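Local coordinates for protein haloacid dehalogenase-like hydrolase (Klebsiella pneumoniae subsp. pneumoniae, PDB 3PGV) that probably acts as a metal-dependent phosphatase of the Cof family within the haloacid dehalogenase superfamily, and binds a calcium ion in this crystal, at residues Gln22-Asp27 with Ile55-Ala60; Phe38-Ala43 with Ala271-Pro276; Arg63-Val68 with Ser79-Ser84; Val121-Arg126 with Lys165-Cys170; Asp233-Ala238 with His254-Asp259. One frame throughout, in Å; residues are numbered along the deposited sequence. Where two conformers were deposited one is given.

Contact 1. Residues Gln22-Asp27 with Ile55-Ala60. With CA (calcium ion), chain E.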
# COMPACT_ATOMS: atom_id res chain seq x y z
N GLN A 22 -8.45 -15.96 -11.13
CA GLN A 22 -9.22 -16.31 -9.94
C GLN A 22 -9.00 -15.34 -8.80
O GLN A 22 -9.80 -15.31 -7.86
CB GLN A 22 -8.90 -17.75 -9.49
CG GLN A 22 -9.60 -18.82 -10.32
CD GLN A 22 -11.10 -18.69 -10.26
OE1 GLN A 22 -11.71 -18.68 -9.19
NE2 GLN A 22 -11.72 -18.56 -11.42
N VAL A 23 -7.90 -14.57 -8.85
CA VAL A 23 -7.58 -13.59 -7.81
C VAL A 23 -7.51 -12.19 -8.41
O VAL A 23 -6.76 -11.96 -9.36
CB VAL A 23 -6.26 -13.96 -7.06
CG1 VAL A 23 -5.95 -12.93 -5.96
CG2 VAL A 23 -6.33 -15.37 -6.47
N VAL A 24 -8.31 -11.26 -7.85
CA VAL A 24 -8.25 -9.86 -8.24
C VAL A 24 -7.58 -9.07 -7.11
O VAL A 24 -8.07 -9.10 -5.97
CB VAL A 24 -9.65 -9.28 -8.59
CG1 VAL A 24 -9.59 -7.76 -8.80
CG2 VAL A 24 -10.24 -9.96 -9.81
N ALA A 25 -6.44 -8.42 -7.40
CA ALA A 25 -5.74 -7.60 -6.41
C ALA A 25 -5.87 -6.14 -6.77
O ALA A 25 -5.71 -5.78 -7.94
CB ALA A 25 -4.28 -7.99 -6.35
N SER A 26 -6.22 -5.31 -5.81
CA SER A 26 -6.36 -3.91 -6.11
C SER A 26 -5.86 -3.02 -5.02
O SER A 26 -6.21 -3.22 -3.85
CB SER A 26 -7.82 -3.57 -6.44
OG SER A 26 -7.95 -2.24 -6.91
N ASP A 27 -5.10 -1.99 -5.40
CA ASP A 27 -4.77 -0.89 -4.52
C ASP A 27 -6.09 -0.14 -4.19
O ASP A 27 -7.10 -0.33 -4.90
CB ASP A 27 -3.75 0.05 -5.22
CG ASP A 27 -3.47 1.35 -4.48
OD1 ASP A 27 -3.41 1.33 -3.22
OD2 ASP A 27 -3.29 2.39 -5.15
N ILE A 55 -14.80 -15.59 -7.64
CA ILE A 55 -13.57 -14.77 -7.70
C ILE A 55 -13.12 -14.29 -6.31
O ILE A 55 -13.95 -13.91 -5.49
CB ILE A 55 -13.71 -13.60 -8.73
CG1 ILE A 55 -14.17 -14.12 -10.13
CG2 ILE A 55 -12.42 -12.77 -8.83
CD1 ILE A 55 -13.26 -15.26 -10.77
N ASN A 56 -11.80 -14.34 -6.05
CA ASN A 56 -11.21 -13.90 -4.79
C ASN A 56 -10.67 -12.51 -4.91
O ASN A 56 -10.09 -12.16 -5.94
CB ASN A 56 -10.09 -14.84 -4.38
CG ASN A 56 -10.56 -16.23 -4.10
OD1 ASN A 56 -11.05 -16.53 -3.02
ND2 ASN A 56 -10.52 -17.08 -5.12
N PHE A 57 -10.81 -11.71 -3.85
CA PHE A 57 -10.32 -10.34 -3.85
C PHE A 57 -9.29 -10.12 -2.81
O PHE A 57 -9.40 -10.63 -1.69
CB PHE A 57 -11.47 -9.34 -3.68
CG PHE A 57 -12.30 -9.15 -4.92
CD1 PHE A 57 -13.40 -9.97 -5.18
CD2 PHE A 57 -11.99 -8.15 -5.84
CE1 PHE A 57 -14.16 -9.80 -6.34
CE2 PHE A 57 -12.75 -7.98 -6.99
CZ PHE A 57 -13.83 -8.80 -7.23
N VAL A 58 -8.23 -9.39 -3.17
CA VAL A 58 -7.16 -9.03 -2.26
C VAL A 58 -6.93 -7.53 -2.37
O VAL A 58 -6.71 -7.02 -3.46
CB VAL A 58 -5.86 -9.83 -2.54
CG1 VAL A 58 -4.75 -9.45 -1.57
CG2 VAL A 58 -6.12 -11.34 -2.50
N PHE A 59 -7.07 -6.81 -1.26
CA PHE A 59 -6.89 -5.36 -1.27
C PHE A 59 -5.56 -4.99 -0.64
O PHE A 59 -5.17 -5.56 0.38
CB PHE A 59 -8.08 -4.65 -0.61
CG PHE A 59 -9.39 -5.01 -1.28
CD1 PHE A 59 -9.68 -4.55 -2.56
CD2 PHE A 59 -10.27 -5.90 -0.68
CE1 PHE A 59 -10.84 -4.97 -3.23
CE2 PHE A 59 -11.45 -6.29 -1.34
CZ PHE A 59 -11.73 -5.82 -2.59
N ALA A 60 -4.77 -4.16 -1.36
CA ALA A 60 -3.40 -3.84 -0.95
C ALA A 60 -3.20 -2.35 -0.81
O ALA A 60 -3.33 -1.61 -1.78
CB ALA A 60 -2.41 -4.41 -1.96
CA CA E . -2.54 4.38 -4.61
O HOH W 1 -0.34 3.01 -4.24
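Val24 and Ser26 reach Asn56, Val58 and Ala60 through a parallel ladder of backbone hydrogen bonds. Val24 N gives to Asn56 O (2.8 Å) and Val24 O accepts from Val58 N (2.8 Å); Ser26 repeats the pattern with Val58 O and Ala60 N. Gln22 O receives Asn56 N at 2.9 Å and, weakly, the side-chain ND2 of the same asparagine. Both strands lie mid-way in the Rossmann-like sheet of the HAD fold, joined by a right-handed crossover through helix 41-51; the chain leaving strand 23-27 carries Asp27 to the calcium. Apolar contacts divide between the faces. Val24 forks: CG1, anti to the backbone N (chi1 172°), lies 3.6 Å from Phe57 CE2, while CG2 meets Ile55 CG2. On the other face Val23 CG1 touches Val58 CG2 at 3.8 Å. Asp27 divides its oxygens: OD2 binds calcium at 2.2 Å and is hydrogen-bonded to Thr31 OG1, whereas OD1 forms a salt bridge with Lys210 NZ, which also bonds Ala60 O.

Contact 2. Residues Phe38-Ala43 with Ala271-Pro276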
# COMPACT_ATOMS: atom_id res chain seq x y z
N PHE A 38 -14.02 7.14 -1.61
CA PHE A 38 -15.16 6.29 -1.28
C PHE A 38 -15.23 5.09 -2.16
O PHE A 38 -14.80 5.12 -3.32
CB PHE A 38 -16.49 7.08 -1.38
CG PHE A 38 -16.56 8.31 -0.52
CD1 PHE A 38 -16.44 8.22 0.87
CD2 PHE A 38 -16.85 9.55 -1.08
CE1 PHE A 38 -16.50 9.37 1.67
CE2 PHE A 38 -16.94 10.69 -0.28
CZ PHE A 38 -16.77 10.60 1.09
N LEU A 39 -15.86 4.02 -1.64
CA LEU A 39 -16.18 2.86 -2.43
C LEU A 39 -17.61 3.06 -2.95
O LEU A 39 -18.55 3.16 -2.16
CB LEU A 39 -16.10 1.59 -1.55
CG LEU A 39 -16.13 0.26 -2.28
CD1 LEU A 39 -14.94 0.10 -3.19
CD2 LEU A 39 -16.17 -0.88 -1.30
N THR A 40 -17.75 3.26 -4.27
CA THR A 40 -19.06 3.55 -4.86
C THR A 40 -19.98 2.34 -4.78
O THR A 40 -19.51 1.20 -4.84
CB THR A 40 -18.91 4.01 -6.33
OG1 THR A 40 -18.40 2.93 -7.10
CG2 THR A 40 -18.03 5.26 -6.47
N PRO A 41 -21.32 2.56 -4.76
CA PRO A 41 -22.24 1.42 -4.81
C PRO A 41 -22.01 0.52 -6.04
O PRO A 41 -22.17 -0.71 -5.95
CB PRO A 41 -23.62 2.09 -4.85
CG PRO A 41 -23.41 3.43 -4.24
CD PRO A 41 -22.04 3.84 -4.69
N TYR A 42 -21.56 1.13 -7.17
CA TYR A 42 -21.23 0.39 -8.39
C TYR A 42 -20.07 -0.55 -8.15
O TYR A 42 -20.09 -1.70 -8.60
CB TYR A 42 -20.90 1.36 -9.55
CG TYR A 42 -20.55 0.66 -10.85
CD1 TYR A 42 -19.25 0.27 -11.14
CD2 TYR A 42 -21.53 0.36 -11.79
CE1 TYR A 42 -18.93 -0.41 -12.31
CE2 TYR A 42 -21.23 -0.30 -12.98
CZ TYR A 42 -19.92 -0.68 -13.24
OH TYR A 42 -19.62 -1.31 -14.41
N ALA A 43 -19.04 -0.07 -7.42
CA ALA A 43 -17.87 -0.88 -7.12
C ALA A 43 -18.24 -1.97 -6.12
O ALA A 43 -17.91 -3.13 -6.36
CB ALA A 43 -16.74 -0.00 -6.58
N ALA A 271 -11.79 8.22 -11.39
CA ALA A 271 -12.90 9.16 -11.51
C ALA A 271 -14.04 8.55 -12.34
O ALA A 271 -15.22 8.95 -12.18
CB ALA A 271 -12.42 10.45 -12.16
N ASP A 272 -13.71 7.59 -13.23
CA ASP A 272 -14.70 6.90 -14.06
C ASP A 272 -15.15 5.58 -13.42
O ASP A 272 -15.95 4.86 -14.02
CB ASP A 272 -14.12 6.61 -15.47
CG ASP A 272 -14.10 7.80 -16.40
OD1 ASP A 272 -15.02 8.65 -16.29
OD2 ASP A 272 -13.26 7.82 -17.31
N ASP A 273 -14.58 5.22 -12.22
CA ASP A 273 -14.79 3.90 -11.61
C ASP A 273 -14.23 2.85 -12.58
O ASP A 273 -14.89 1.85 -12.87
CB ASP A 273 -16.30 3.65 -11.33
CG ASP A 273 -16.69 3.53 -9.86
OD1 ASP A 273 -15.77 3.52 -9.01
OD2 ASP A 273 -17.89 3.37 -9.58
N ALA A 274 -13.05 3.14 -13.15
CA ALA A 274 -12.42 2.32 -14.20
C ALA A 274 -12.16 0.88 -13.79
O ALA A 274 -12.31 -0.02 -14.61
CB ALA A 274 -11.14 2.97 -14.68
N VAL A 275 -11.75 0.65 -12.53
CA VAL A 275 -11.44 -0.72 -12.06
C VAL A 275 -12.69 -1.64 -12.11
O VAL A 275 -12.68 -2.62 -12.85
CB VAL A 275 -10.71 -0.76 -10.68
CG1 VAL A 275 -10.51 -2.21 -10.21
CG2 VAL A 275 -9.38 -0.02 -10.75
N PRO A 276 -13.81 -1.30 -11.39
CA PRO A 276 -14.99 -2.19 -11.43
C PRO A 276 -15.60 -2.34 -12.83
O PRO A 276 -16.10 -3.42 -13.16
CB PRO A 276 -15.96 -1.55 -10.43
CG PRO A 276 -15.49 -0.16 -10.27
CD PRO A 276 -14.02 -0.18 -10.45
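A small, partly buried contact, centred on a hydrogen bond between Thr40 and Asp273, joins the N-terminal ends of helices 41-51 and 274-283 from distant parts of the chain. Thr40 is the N-cap of the first helix. Its OG1 donates to Asp273 OD2 at 2.6 Å, entering on the syn lone pair, and accepts from Ala43 N at 3.1 Å as the capping bond. Holding OG1 between the backbone N and the carbonyl carbon (chi1 66°) lets one hydroxyl cap its own helix and also hold Asp273. The Tyr42 side chain runs antiparallel beside the carboxylate, its CB 3.6 Å from Asp273 OD2. Pro276 packs at the ring's edge, with CB 3.7 Å from Tyr42 CE1, and its CG meets Ala43 CB at 3.9 Å. Arg277 and Arg280 add cation-pi contacts to the same tyrosine. A threonine N-cap whose hydroxyl also binds the aspartate just before a second helix here ties the C-terminal helix to crossover helix 41-51 of the Rossmann-like core.

Contact 3. Residues Arg63-Val68 with Ser79-Ser84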
# COMPACT_ATOMS: atom_id res chain seq x y z
N ARG A 63 -1.80 2.15 3.69
CA ARG A 63 -2.44 2.52 4.95
C ARG A 63 -2.18 1.50 6.04
O ARG A 63 -1.96 0.33 5.76
CB ARG A 63 -3.95 2.66 4.76
CG ARG A 63 -4.40 3.84 3.91
CD ARG A 63 -5.89 3.99 4.08
NE ARG A 63 -6.49 4.91 3.13
CZ ARG A 63 -7.76 5.31 3.20
NH1 ARG A 63 -8.53 4.90 4.20
NH2 ARG A 63 -8.25 6.14 2.29
N HIS A 64 -2.29 1.95 7.31
CA HIS A 64 -2.24 1.04 8.46
C HIS A 64 -3.59 0.30 8.50
O HIS A 64 -4.60 0.85 8.04
CB HIS A 64 -2.07 1.85 9.75
CG HIS A 64 -1.76 1.02 10.96
ND1 HIS A 64 -2.74 0.29 11.60
CD2 HIS A 64 -0.60 0.91 11.66
CE1 HIS A 64 -2.14 -0.28 12.63
NE2 HIS A 64 -0.86 0.07 12.71
N TYR A 65 -3.61 -0.91 9.05
CA TYR A 65 -4.83 -1.71 9.13
C TYR A 65 -5.98 -0.97 9.86
O TYR A 65 -7.12 -0.99 9.39
CB TYR A 65 -4.55 -3.07 9.78
CG TYR A 65 -5.72 -4.03 9.70
CD1 TYR A 65 -6.10 -4.60 8.49
CD2 TYR A 65 -6.40 -4.42 10.85
CE1 TYR A 65 -7.20 -5.45 8.41
CE2 TYR A 65 -7.50 -5.29 10.78
CZ TYR A 65 -7.89 -5.81 9.55
OH TYR A 65 -8.94 -6.68 9.48
N ILE A 66 -5.66 -0.24 10.94
CA ILE A 66 -6.66 0.54 11.68
C ILE A 66 -7.29 1.60 10.78
O ILE A 66 -8.49 1.87 10.89
CB ILE A 66 -6.03 1.16 12.96
CG1 ILE A 66 -5.56 0.06 13.94
CG2 ILE A 66 -7.03 2.14 13.66
CD1 ILE A 66 -4.65 0.56 15.07
N ASP A 67 -6.50 2.14 9.83
CA ASP A 67 -6.90 3.20 8.91
C ASP A 67 -7.74 2.67 7.70
O ASP A 67 -8.21 3.47 6.89
CB ASP A 67 -5.65 3.95 8.41
CG ASP A 67 -5.78 5.46 8.38
OD1 ASP A 67 -6.93 5.96 8.42
OD2 ASP A 67 -4.75 6.14 8.27
N VAL A 68 -7.95 1.35 7.59
CA VAL A 68 -8.80 0.78 6.52
C VAL A 68 -10.07 0.16 7.10
O VAL A 68 -10.80 -0.52 6.37
CB VAL A 68 -8.04 -0.20 5.57
CG1 VAL A 68 -6.97 0.52 4.79
CG2 VAL A 68 -7.47 -1.38 6.33
N SER A 79 -12.41 -10.79 2.40
CA SER A 79 -11.19 -10.68 1.60
C SER A 79 -9.95 -10.56 2.46
O SER A 79 -10.03 -10.10 3.60
CB SER A 79 -11.28 -9.46 0.67
OG SER A 79 -11.52 -8.28 1.41
N TYR A 80 -8.77 -10.93 1.90
CA TYR A 80 -7.49 -10.73 2.57
C TYR A 80 -7.11 -9.25 2.43
O TYR A 80 -7.38 -8.62 1.39
CB TYR A 80 -6.40 -11.61 1.95
CG TYR A 80 -6.37 -13.01 2.50
CD1 TYR A 80 -5.79 -13.28 3.74
CD2 TYR A 80 -6.83 -14.09 1.76
CE1 TYR A 80 -5.74 -14.57 4.25
CE2 TYR A 80 -6.76 -15.39 2.25
CZ TYR A 80 -6.21 -15.63 3.50
OH TYR A 80 -6.14 -16.92 3.99
N MSE A 81 -6.54 -8.68 3.49
CA MSE A 81 -6.18 -7.26 3.51
C MSE A 81 -4.67 -7.09 3.67
O MSE A 81 -4.11 -7.51 4.70
CB MSE A 81 -6.94 -6.55 4.65
CG MSE A 81 -6.76 -5.04 4.66
SE MSE A 81 -7.58 -4.14 3.11
CE MSE A 81 -9.37 -4.89 3.21
N ILE A 82 -4.01 -6.53 2.65
CA ILE A 82 -2.58 -6.21 2.70
C ILE A 82 -2.44 -4.76 3.12
O ILE A 82 -2.97 -3.88 2.43
CB ILE A 82 -1.91 -6.45 1.31
CG1 ILE A 82 -1.94 -7.93 0.91
CG2 ILE A 82 -0.49 -5.89 1.27
CD1 ILE A 82 -1.52 -8.19 -0.53
N THR A 83 -1.79 -4.50 4.27
CA THR A 83 -1.58 -3.12 4.74
C THR A 83 -0.09 -2.81 4.93
O THR A 83 0.74 -3.71 4.76
CB THR A 83 -2.41 -2.83 5.99
OG1 THR A 83 -1.99 -3.71 7.04
CG2 THR A 83 -3.92 -2.94 5.74
N SER A 84 0.25 -1.54 5.22
CA SER A 84 1.64 -1.07 5.36
C SER A 84 2.54 -1.58 4.21
O SER A 84 3.69 -1.98 4.43
CB SER A 84 2.22 -1.46 6.72
OG SER A 84 1.60 -0.74 7.78
O HOH W 2 -0.80 -2.24 9.20
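The Tyr65 ring turns its edge to strand 80-83: Met81 CG lies 3.8 Å from Tyr65 CE1, and Thr83 CG2 comes up near the ring plane at CD1. Outside the two segments, His90 stacks with the ring and Arg72 makes a cation-pi contact. The imidazole of His64 carries water 2 over the centre of one face, while at its edge ND1 accepts from Ile66 N almost exactly in the ring plane, a bond of 3.0 Å; NE2 is held by Glu127 O, and the ring meets Tyr125 edge-to-face. The Arg63 guanidinium has Asp67 O at its edge, bonded from NH1 at 3.1 Å, and its NH2 forms a salt bridge with Asp29 of the calcium site. The loop runs from the C-terminal end of strand 56-60 into helix 69-75, part of a crossover to the adjacent parallel strand 80-83 of the Rossmann-like core. Across it, Ser84 N donates to Arg63 O at 2.9 Å, nearly straight at the hydrogen (174°) but coming from above the carbonyl plane. Thr83 OG1 and Ser84 OG both hydrogen-bond water 2, which accepts from Tyr65 N at 3.1 Å and so bridges the segments. Val68 CG2 adds apolar contacts, 3.9 Å from Thr83 CG2 and also near Met81 CG. With CG anti to the backbone N (chi1 -171°), Tyr65 brings the edge of its ring to Met81 and Thr83.

Contact 4. Residues Val121-Arg126 with Lys165-Cys170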
# COMPACT_ATOMS: atom_id res chain seq x y z
N VAL A 121 9.16 15.55 7.78
CA VAL A 121 8.63 14.96 9.01
C VAL A 121 8.81 13.43 8.93
O VAL A 121 8.50 12.83 7.89
CB VAL A 121 7.13 15.35 9.26
CG1 VAL A 121 6.53 14.53 10.40
CG2 VAL A 121 6.98 16.85 9.53
N THR A 122 9.38 12.82 9.98
CA THR A 122 9.58 11.37 10.01
C THR A 122 8.39 10.69 10.71
O THR A 122 8.07 11.02 11.86
CB THR A 122 10.91 11.01 10.67
OG1 THR A 122 11.96 11.68 9.97
CG2 THR A 122 11.17 9.48 10.69
N ASN A 123 7.74 9.75 10.01
CA ASN A 123 6.60 9.02 10.55
C ASN A 123 6.94 7.56 10.70
O ASN A 123 7.68 7.01 9.89
CB ASN A 123 5.38 9.18 9.64
CG ASN A 123 4.92 10.58 9.47
OD1 ASN A 123 3.98 11.02 10.10
ND2 ASN A 123 5.53 11.30 8.54
N VAL A 124 6.39 6.92 11.74
CA VAL A 124 6.67 5.52 12.04
C VAL A 124 5.36 4.77 12.36
O VAL A 124 4.57 5.24 13.18
CB VAL A 124 7.68 5.40 13.23
CG1 VAL A 124 7.94 3.95 13.59
CG2 VAL A 124 8.99 6.12 12.92
N TYR A 125 5.16 3.58 11.75
CA TYR A 125 4.10 2.68 12.18
C TYR A 125 4.72 1.56 12.99
O TYR A 125 5.44 0.73 12.44
CB TYR A 125 3.31 2.09 10.99
CG TYR A 125 2.36 3.06 10.32
CD1 TYR A 125 2.00 4.26 10.93
CD2 TYR A 125 1.75 2.74 9.11
CE1 TYR A 125 1.13 5.16 10.32
CE2 TYR A 125 0.87 3.62 8.48
CZ TYR A 125 0.56 4.83 9.09
OH TYR A 125 -0.31 5.70 8.47
N ARG A 126 4.58 1.62 14.33
CA ARG A 126 5.06 0.59 15.22
C ARG A 126 3.87 -0.16 15.75
O ARG A 126 3.08 0.40 16.52
CB ARG A 126 5.85 1.19 16.38
CG ARG A 126 6.42 0.13 17.31
CD ARG A 126 7.22 0.72 18.44
NE ARG A 126 7.90 -0.33 19.20
CZ ARG A 126 7.31 -1.07 20.13
NH1 ARG A 126 6.04 -0.86 20.44
NH2 ARG A 126 7.99 -2.02 20.76
N LYS A 165 6.68 0.08 8.87
CA LYS A 165 7.25 1.03 7.93
C LYS A 165 7.61 2.36 8.56
O LYS A 165 7.07 2.73 9.59
CB LYS A 165 6.32 1.25 6.71
CG LYS A 165 5.05 2.01 7.01
CD LYS A 165 4.31 2.32 5.72
CE LYS A 165 3.18 3.27 5.93
NZ LYS A 165 2.48 3.59 4.67
N VAL A 166 8.57 3.06 7.94
CA VAL A 166 8.90 4.44 8.27
C VAL A 166 8.62 5.26 7.01
O VAL A 166 8.93 4.80 5.90
CB VAL A 166 10.39 4.60 8.74
CG1 VAL A 166 10.74 6.08 8.97
CG2 VAL A 166 10.66 3.77 9.99
N PHE A 167 7.95 6.41 7.15
CA PHE A 167 7.67 7.24 5.98
C PHE A 167 7.97 8.70 6.20
O PHE A 167 7.73 9.24 7.27
CB PHE A 167 6.25 7.02 5.44
CG PHE A 167 5.12 7.22 6.43
CD1 PHE A 167 4.81 6.23 7.36
CD2 PHE A 167 4.27 8.31 6.33
CE1 PHE A 167 3.73 6.39 8.23
CE2 PHE A 167 3.18 8.46 7.19
CZ PHE A 167 2.91 7.49 8.13
N PHE A 168 8.59 9.33 5.20
CA PHE A 168 9.03 10.70 5.27
C PHE A 168 8.11 11.59 4.48
O PHE A 168 7.92 11.36 3.28
CB PHE A 168 10.48 10.82 4.77
CG PHE A 168 11.42 9.88 5.49
CD1 PHE A 168 12.01 10.24 6.70
CD2 PHE A 168 11.68 8.60 4.98
CE1 PHE A 168 12.84 9.35 7.38
CE2 PHE A 168 12.51 7.72 5.66
CZ PHE A 168 13.09 8.09 6.86
N THR A 169 7.44 12.54 5.16
CA THR A 169 6.51 13.46 4.50
C THR A 169 7.16 14.82 4.31
O THR A 169 7.83 15.32 5.22
CB THR A 169 5.15 13.53 5.23
OG1 THR A 169 5.37 13.90 6.59
CG2 THR A 169 4.39 12.18 5.18
N CYS A 170 7.03 15.39 3.11
CA CYS A 170 7.64 16.66 2.72
C CYS A 170 6.85 17.24 1.54
O CYS A 170 6.67 16.55 0.55
CB CYS A 170 9.11 16.47 2.37
SG CYS A 170 9.94 17.96 1.76
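Asn123 and Phe167 face each other in a hydrogen-bonded pair of two antiparallel strands, and their side chains stack. Phe167 CG sits between its backbone N and carbonyl carbon (chi1 56°), which swings the ring across to the partner strand; Asn123 CB then lies over its centre, 3.3 Å from the centroid, a CH-pi contact, with the amide plane only 10° from that of the ring. The amide is fixed in rotation: ND2 gives to Phe167 O and to Thr169 OG1, each at 3.3 Å and each close to the amide plane, while OD1 accepts from Arg136 and Trp130. Phe167 O thus takes two donors, the other being Asn123 N at 2.8 Å. Further along, the edge of Phe167 points at the face of Tyr125 in a T-shaped pair, centroids 4.9 Å apart and planes at 70°. The extended Lys165 chain lies alongside that tyrosine, its CE 3.5 Å from Tyr125 CE2, and carries NZ on to Gly62 O and Glu202. On the reverse face Val124 and Val166 run side by side, and the edge of Phe168 meets Thr122 OG1. Such a pairing belongs to the central strands of the alpha/beta C2-type cap domain of Cof-type HAD hydrolases.

Contact 5. Residues Asp233-Ala238 with His254-Asp259. With CA (calcium ion), chain E; EDO (1,2-ethanediol), chain J.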
# COMPACT_ATOMS: atom_id res chain seq x y z
N ASP A 233 -1.74 2.66 -8.89
CA ASP A 233 -1.45 3.99 -9.44
C ASP A 233 -0.14 4.62 -8.90
O ASP A 233 0.21 5.74 -9.29
CB ASP A 233 -2.64 4.95 -9.18
CG ASP A 233 -2.76 5.38 -7.73
OD1 ASP A 233 -2.49 4.54 -6.84
OD2 ASP A 233 -3.19 6.52 -7.49
N GLY A 234 0.52 3.94 -7.96
CA GLY A 234 1.72 4.48 -7.32
C GLY A 234 2.94 3.59 -7.42
O GLY A 234 2.84 2.41 -7.82
N MSE A 235 4.10 4.13 -7.04
CA MSE A 235 5.36 3.39 -7.05
C MSE A 235 5.32 2.20 -6.10
O MSE A 235 5.93 1.17 -6.38
CB MSE A 235 6.54 4.32 -6.72
CG MSE A 235 6.90 5.29 -7.86
SE MSE A 235 7.37 4.34 -9.50
CE MSE A 235 9.01 3.39 -8.85
N ASN A 236 4.52 2.31 -5.00
CA ASN A 236 4.35 1.20 -4.05
C ASN A 236 3.45 0.07 -4.63
O ASN A 236 3.27 -0.97 -3.98
CB ASN A 236 3.82 1.70 -2.70
CG ASN A 236 2.55 2.53 -2.79
OD1 ASN A 236 2.28 3.22 -3.77
ND2 ASN A 236 1.79 2.54 -1.72
N ASP A 237 3.00 0.23 -5.91
CA ASP A 237 2.24 -0.81 -6.63
C ASP A 237 3.09 -1.47 -7.74
O ASP A 237 2.65 -2.44 -8.35
CB ASP A 237 0.95 -0.22 -7.25
CG ASP A 237 0.02 0.39 -6.23
OD1 ASP A 237 -0.29 -0.28 -5.24
OD2 ASP A 237 -0.46 1.53 -6.47
N ALA A 238 4.28 -0.90 -8.03
CA ALA A 238 5.14 -1.33 -9.14
C ALA A 238 5.45 -2.84 -9.11
O ALA A 238 5.23 -3.53 -10.12
CB ALA A 238 6.43 -0.52 -9.16
N HIS A 254 0.86 7.96 -11.19
CA HIS A 254 2.07 8.76 -11.31
C HIS A 254 2.83 8.37 -12.57
O HIS A 254 2.87 7.18 -12.93
CB HIS A 254 2.95 8.58 -10.07
CG HIS A 254 2.31 9.13 -8.84
ND1 HIS A 254 2.44 10.46 -8.49
CD2 HIS A 254 1.48 8.53 -7.95
CE1 HIS A 254 1.72 10.62 -7.39
NE2 HIS A 254 1.14 9.47 -7.02
N GLN A 255 3.38 9.37 -13.29
CA GLN A 255 4.08 9.18 -14.56
C GLN A 255 5.32 8.28 -14.39
O GLN A 255 5.64 7.50 -15.29
CB GLN A 255 4.48 10.54 -15.16
CG GLN A 255 5.07 10.46 -16.58
CD GLN A 255 4.05 9.98 -17.58
OE1 GLN A 255 2.94 10.52 -17.69
NE2 GLN A 255 4.43 8.99 -18.36
N ARG A 256 5.99 8.36 -13.22
CA ARG A 256 7.17 7.55 -12.95
C ARG A 256 6.83 6.05 -12.99
O ARG A 256 7.65 5.24 -13.44
CB ARG A 256 7.80 7.93 -11.60
CG ARG A 256 9.08 7.16 -11.28
CD ARG A 256 9.78 7.68 -10.04
NE ARG A 256 10.71 6.69 -9.49
CZ ARG A 256 11.40 6.87 -8.37
NH1 ARG A 256 11.30 8.00 -7.70
NH2 ARG A 256 12.19 5.91 -7.92
N LEU A 257 5.60 5.67 -12.56
CA LEU A 257 5.13 4.29 -12.62
C LEU A 257 4.90 3.88 -14.07
O LEU A 257 5.31 2.78 -14.47
CB LEU A 257 3.82 4.11 -11.78
CG LEU A 257 3.13 2.71 -11.87
CD1 LEU A 257 4.08 1.57 -11.38
CD2 LEU A 257 1.83 2.70 -11.11
N LYS A 258 4.27 4.77 -14.86
CA LYS A 258 4.03 4.52 -16.29
C LYS A 258 5.36 4.36 -17.05
O LYS A 258 5.50 3.46 -17.88
CB LYS A 258 3.19 5.65 -16.91
CG LYS A 258 1.76 5.69 -16.39
CD LYS A 258 1.02 6.92 -16.87
CE LYS A 258 -0.39 6.99 -16.35
NZ LYS A 258 -1.09 8.22 -16.85
N ASP A 259 6.36 5.22 -16.72
CA ASP A 259 7.68 5.20 -17.35
C ASP A 259 8.48 3.95 -16.98
O ASP A 259 9.20 3.41 -17.82
CB ASP A 259 8.47 6.46 -16.96
CG ASP A 259 7.90 7.77 -17.50
OD1 ASP A 259 7.01 7.71 -18.39
OD2 ASP A 259 8.38 8.85 -17.07
CA CA E . -2.54 4.38 -4.61
C1 EDO J . 7.94 9.60 -7.48
O1 EDO J . 9.05 10.11 -8.23
C2 EDO J . 6.78 9.32 -8.41
O2 EDO J . 5.69 8.80 -7.66
O HOH W 1 -0.34 3.01 -4.24
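Asp233 and His254 tie the metal-binding loop of the HAD fold to the start of helix 255-260: Asp233 O accepts from His254 N at 3.0 Å, while Asp233 OD1 binds the calcium at 2.2 Å. This acidic loop is motif IV of the superfamily; Asp27 OD2 and the backbone O of Asp29 are the other protein ligands. Leu257 packs its two methyls apart: CD2 lies 3.5 Å from Gly234 O, and CD1 meets Ala238 CB at 3.8 Å. Met235, a selenomethionine, bends at chi2 and chi3 to lay SE against Arg256 CG, the side chains crossing at about a right angle. In the next shell, Asp237 OD2 shapes the loop, receiving Asp233 N and Gly234 N, both at 3.0 Å and from opposite faces of the carboxylate plane. Calcium-bound water 1 also lies within hydrogen-bonding distance of OD2; OD1 pairs with Lys210. Arg256 pairs with Glu180, and its NH1 gives an in-plane hydrogen bond to O1 of a 1,2-ethanediol, probably from the crystallisation liquor, at 3.1 Å.

Contacts 1 and 5 converge on the calcium: Asp27 OD2 and Asp233 OD1 lie 2.8 Å apart, and water 1 belongs to both. Contact 3 extends the sheet of contact 1, with Phe59 O 2.7 Å from Ile82 N, and its Arg63 forms a salt bridge with Asp29, a calcium ligand. Contact 4 lies in the other domain, its centre about 27 Å from that of contact 1; it meets contact 3 where His64 CB packs 3.7 Å from Tyr125 CE2, and the side chain of Lys165 is about 6 Å from a bound HEPES molecule. Contact 2 touches contact 1 through Val275 CG1, 4.2 Å from Ser26 OG, but the Pro276 side chain is about 14 Å from the calcium.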